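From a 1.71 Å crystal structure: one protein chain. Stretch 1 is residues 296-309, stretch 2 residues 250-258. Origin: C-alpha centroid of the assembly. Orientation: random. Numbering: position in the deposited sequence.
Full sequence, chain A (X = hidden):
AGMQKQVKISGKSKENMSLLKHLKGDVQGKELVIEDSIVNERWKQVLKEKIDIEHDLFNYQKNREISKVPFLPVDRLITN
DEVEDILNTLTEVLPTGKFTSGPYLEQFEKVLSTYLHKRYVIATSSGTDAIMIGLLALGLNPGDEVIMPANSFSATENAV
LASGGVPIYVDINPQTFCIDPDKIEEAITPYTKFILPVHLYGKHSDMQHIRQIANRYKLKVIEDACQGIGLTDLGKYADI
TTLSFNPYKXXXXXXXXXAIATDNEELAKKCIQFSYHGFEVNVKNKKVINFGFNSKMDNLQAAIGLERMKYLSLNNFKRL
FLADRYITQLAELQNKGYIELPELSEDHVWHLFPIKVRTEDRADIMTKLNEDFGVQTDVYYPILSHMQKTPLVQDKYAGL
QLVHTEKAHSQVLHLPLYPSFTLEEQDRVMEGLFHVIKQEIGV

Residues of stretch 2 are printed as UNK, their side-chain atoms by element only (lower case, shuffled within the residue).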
# COMPACT_ATOMS: atom_id res chain seq x y z
N LYS A 296 -4.52 -4.98 2.57
CA LYS A 296 -4.97 -5.73 1.39
C LYS A 296 -4.44 -5.08 0.12
O LYS A 296 -4.18 -3.88 0.08
CB LYS A 296 -6.50 -5.77 1.33
CG LYS A 296 -7.16 -6.57 2.45
CD LYS A 296 -8.67 -6.34 2.47
CE LYS A 296 -9.33 -6.86 1.20
NZ LYS A 296 -8.97 -8.29 0.95
N MET A 297 -4.30 -5.86 -0.94
CA MET A 297 -4.00 -5.28 -2.26
C MET A 297 -5.18 -4.43 -2.71
O MET A 297 -6.32 -4.71 -2.34
CB MET A 297 -3.75 -6.42 -3.26
CG MET A 297 -3.44 -5.96 -4.67
SD MET A 297 -3.02 -7.46 -5.61
CE MET A 297 -2.39 -6.75 -7.12
N ASP A 298 -4.91 -3.38 -3.49
CA ASP A 298 -5.97 -2.57 -4.06
C ASP A 298 -6.61 -3.26 -5.27
O ASP A 298 -5.92 -3.88 -6.08
CB ASP A 298 -5.40 -1.23 -4.52
CG ASP A 298 -5.09 -0.30 -3.36
OD1 ASP A 298 -5.69 -0.50 -2.29
OD2 ASP A 298 -4.24 0.60 -3.53
N ASN A 299 -7.94 -3.13 -5.38
CA ASN A 299 -8.69 -3.64 -6.53
C ASN A 299 -8.13 -3.13 -7.85
O ASN A 299 -8.06 -3.86 -8.84
CB ASN A 299 -10.17 -3.22 -6.38
CG ASN A 299 -11.07 -3.84 -7.44
OD1 ASN A 299 -11.21 -5.06 -7.52
ND2 ASN A 299 -11.72 -2.99 -8.23
N LEU A 300 -7.74 -1.85 -7.88
CA LEU A 300 -7.19 -1.28 -9.11
C LEU A 300 -5.94 -2.05 -9.52
O LEU A 300 -5.77 -2.40 -10.70
CB LEU A 300 -6.89 0.21 -8.95
CG LEU A 300 -6.37 0.88 -10.23
CD1 LEU A 300 -7.35 1.94 -10.70
CD2 LEU A 300 -5.00 1.51 -10.03
N GLN A 301 -5.08 -2.36 -8.56
CA GLN A 301 -3.85 -3.09 -8.87
C GLN A 301 -4.12 -4.54 -9.26
O GLN A 301 -3.39 -5.11 -10.08
CB GLN A 301 -2.85 -3.06 -7.70
CG GLN A 301 -2.26 -1.68 -7.40
CD GLN A 301 -1.56 -1.02 -8.60
OE1 GLN A 301 -1.07 -1.70 -9.51
NE2 GLN A 301 -1.52 0.31 -8.59
N ALA A 302 -5.14 -5.14 -8.66
CA ALA A 302 -5.52 -6.51 -9.04
C ALA A 302 -6.01 -6.54 -10.49
O ALA A 302 -5.72 -7.48 -11.23
CB ALA A 302 -6.57 -7.08 -8.08
N ALA A 303 -6.74 -5.51 -10.91
CA ALA A 303 -7.17 -5.44 -12.30
C ALA A 303 -5.96 -5.33 -13.22
O ALA A 303 -5.91 -5.95 -14.28
CB ALA A 303 -8.12 -4.25 -12.53
N ILE A 304 -4.99 -4.52 -12.82
CA ILE A 304 -3.77 -4.36 -13.61
C ILE A 304 -2.99 -5.68 -13.62
O ILE A 304 -2.44 -6.09 -14.65
CB ILE A 304 -2.89 -3.24 -13.03
CG1 ILE A 304 -3.50 -1.88 -13.38
CG2 ILE A 304 -1.46 -3.30 -13.59
CD1 ILE A 304 -2.79 -0.71 -12.69
N GLY A 305 -2.96 -6.35 -12.47
CA GLY A 305 -2.26 -7.62 -12.34
C GLY A 305 -2.82 -8.68 -13.26
O GLY A 305 -2.07 -9.50 -13.82
N LEU A 306 -4.14 -8.66 -13.44
CA LEU A 306 -4.78 -9.65 -14.29
C LEU A 306 -4.38 -9.42 -15.75
O LEU A 306 -4.44 -10.34 -16.56
CB LEU A 306 -6.29 -9.62 -14.11
CG LEU A 306 -6.72 -10.22 -12.78
CD1 LEU A 306 -8.15 -9.84 -12.41
CD2 LEU A 306 -6.57 -11.75 -12.81
N GLU A 307 -3.96 -8.20 -16.07
CA GLU A 307 -3.45 -7.93 -17.42
C GLU A 307 -1.99 -8.30 -17.53
O GLU A 307 -1.58 -9.00 -18.46
CB GLU A 307 -3.62 -6.46 -17.81
CG GLU A 307 -5.05 -6.02 -18.00
CD GLU A 307 -5.82 -6.92 -18.95
OE1 GLU A 307 -5.28 -7.26 -20.02
OE2 GLU A 307 -6.96 -7.30 -18.61
N ARG A 308 -1.17 -7.83 -16.59
CA ARG A 308 0.27 -8.02 -16.72
C ARG A 308 0.65 -9.48 -16.57
O ARG A 308 1.67 -9.91 -17.10
CB ARG A 308 1.05 -7.13 -15.74
CG ARG A 308 0.81 -5.63 -16.00
CD ARG A 308 1.86 -4.75 -15.33
NE ARG A 308 3.14 -4.88 -16.02
CZ ARG A 308 4.30 -4.39 -15.61
NH1 ARG A 308 4.39 -3.70 -14.47
NH2 ARG A 308 5.38 -4.58 -16.37
N MET A 309 -0.19 -10.26 -15.88
CA MET A 309 0.10 -11.67 -15.66
C MET A 309 0.09 -12.44 -16.96
O MET A 309 0.69 -13.52 -17.04
CB MET A 309 -0.92 -12.29 -14.69
CG MET A 309 -0.42 -13.55 -14.00
SD MET A 309 -1.55 -14.05 -12.67
CE MET A 309 -2.88 -12.92 -13.04
N UNK A 250 9.59 -10.39 -11.39
CA UNK A 250 9.35 -11.14 -12.63
C UNK A 250 7.92 -10.97 -13.13
O UNK A 250 7.66 -11.00 -14.33
o UNK A 250 11.94 -12.09 -12.00
c UNK A 250 11.13 -12.93 -12.38
c UNK A 250 9.64 -12.63 -12.40
n UNK A 250 11.50 -14.15 -12.79
N UNK A 251 7.00 -10.83 -12.18
CA UNK A 251 5.63 -10.43 -12.46
C UNK A 251 5.31 -9.31 -11.47
O UNK A 251 5.46 -9.50 -10.26
c UNK A 251 3.23 -11.14 -12.03
c UNK A 251 2.65 -10.24 -12.90
c UNK A 251 1.35 -9.80 -12.71
c UNK A 251 2.49 -11.61 -10.96
c UNK A 251 1.18 -11.20 -10.76
c UNK A 251 4.66 -11.59 -12.23
c UNK A 251 0.61 -10.27 -11.65
N UNK A 252 4.90 -8.15 -11.98
CA UNK A 252 4.52 -7.06 -11.11
C UNK A 252 3.31 -6.31 -11.60
O UNK A 252 2.85 -6.54 -12.72
N UNK A 253 2.78 -5.44 -10.74
CA UNK A 253 1.66 -4.58 -11.10
C UNK A 253 2.19 -3.16 -11.32
O UNK A 253 3.35 -2.99 -11.71
c UNK A 253 1.05 -4.27 -8.64
c UNK A 253 0.52 -4.64 -10.04
c UNK A 253 -0.09 -6.06 -10.02
N UNK A 254 1.36 -2.15 -11.12
CA UNK A 254 1.81 -0.77 -11.31
C UNK A 254 1.73 0.02 -10.01
O UNK A 254 1.14 1.11 -9.94
s UNK A 254 1.21 -0.84 -14.03
c UNK A 254 1.01 -0.06 -12.40
N UNK A 255 2.32 -0.55 -8.97
CA UNK A 255 2.33 0.03 -7.65
C UNK A 255 2.79 -1.07 -6.70
O UNK A 255 3.28 -2.11 -7.14
N UNK A 256 2.63 -0.86 -5.40
CA UNK A 256 3.01 -1.92 -4.46
C UNK A 256 1.89 -2.96 -4.32
O UNK A 256 0.69 -2.60 -4.32
c UNK A 256 3.38 -1.32 -3.09
n UNK A 256 4.49 2.21 -1.97
c UNK A 256 4.32 0.98 -1.15
c UNK A 256 5.16 -0.15 -1.70
c UNK A 256 4.73 -0.61 -3.09
N UNK A 257 2.27 -4.23 -4.21
CA UNK A 257 1.34 -5.31 -3.92
C UNK A 257 2.14 -6.57 -3.62
O UNK A 257 3.31 -6.66 -3.96
c UNK A 257 0.40 -5.55 -5.12
N UNK A 258 1.49 -7.56 -3.00
CA UNK A 258 2.10 -8.86 -2.78
C UNK A 258 1.04 -9.90 -2.48
O UNK A 258 -0.14 -9.66 -2.69
O HOH W 1 -2.03 -2.74 -3.52

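Position 250 carries four side-chain atoms: two carbons, the second bearing one oxygen and one nitrogen. This is a carboxamide attached directly to CB, and it stays clear of stretch 1, so the residue is Asn250. Both polar ends of its amide are hydrogen-bonded elsewhere in the structure, as a buried amide requires.

Position 251 has one carbon followed by a ring of six carbons, with no heteroatom. Its CA-to-CB bond runs sideways, but the ring comes nearer to the helix: one ring carbon of position 251 lies 3.5 Å from Gly305 O, and another lies 3.9 Å from Met309 CB. This is Phe251. Met309 CG sits over one face, 4.3 Å from the centroid of the Phe251 ring, in a CH-pi contact. A flat, apolar ring suits this place because it covers backbone and methionine together.

Position 252 has no side-chain atoms; its backbone does the touching, its O lying 3.3 Å from Arg308 CD. It is Gly252. The carbonyl needs no side chain for this contact, although an ideal CB, 4.5 Å from Arg308 NH1, would not clash.

At position 253 one carbon carries two more, a branch directly at CB. One branch carbon of position 253 packs 3.5 Å from Gly305 CA and 3.8 Å from Met297 CE. This is Val253. The compact branch meets the helix where a side chain is missing; a CB on Gly305 would come within 3.2 Å of Val253 CG1, a tight fit.

Position 254 shows one carbon and then one sulfur, and the sulfur of position 254 rests 3.7 Å from Ile304 CG2. It is Cys254, whose small sulfur-bearing side chain makes such an apolar contact readily in a buried site.

Position 255 again lacks side-chain atoms: Gly255. Here the reason is steric, since an ideal CB would point toward stretch 1 and lie 2.8 Å from Gln301 NE2, a clash.

Position 256 has four carbons in a row ending in nitrogen, and its CA-to-CB bond points away from stretch 1. This is Lys256, its amine hydrogen-bonded elsewhere in the structure. Its backbone still reaches across: the water O donates to Lys256 O at 2.8 Å and accepts from Asp298 N at 3.0 Å.

Position 257 has a single side-chain carbon, pointing toward stretch 1; CB of position 257 meets Met297 CE at 3.6 Å. This is Ala257, a lone methyl beside the extended methionine.

Position 258 has no side-chain atoms and is Gly258; nothing of stretch 1 lies near an ideal CB, so this contact does not explain the glycine.

The contact joins a helix to a largely irregular segment, and polar helix side chains serve buried peptide groups of that segment. Cys254 N donates to Gln301 OE1 at 2.9 Å, while Gln301 NE2 returns a weak bond to Cys254 O at 3.1 Å, so one amide serves both backbone groups of a residue. Arg308 NH1 adds another weak bond, to Val253 O at 3.0 Å. Met297, Ile304 and Met309 supply apolar packing, and Gly305 lets the backbones approach to 5.1 Å between Gly305 CA and Val253 CA.

Stretch 2 (250-258) NFGVCGKAG
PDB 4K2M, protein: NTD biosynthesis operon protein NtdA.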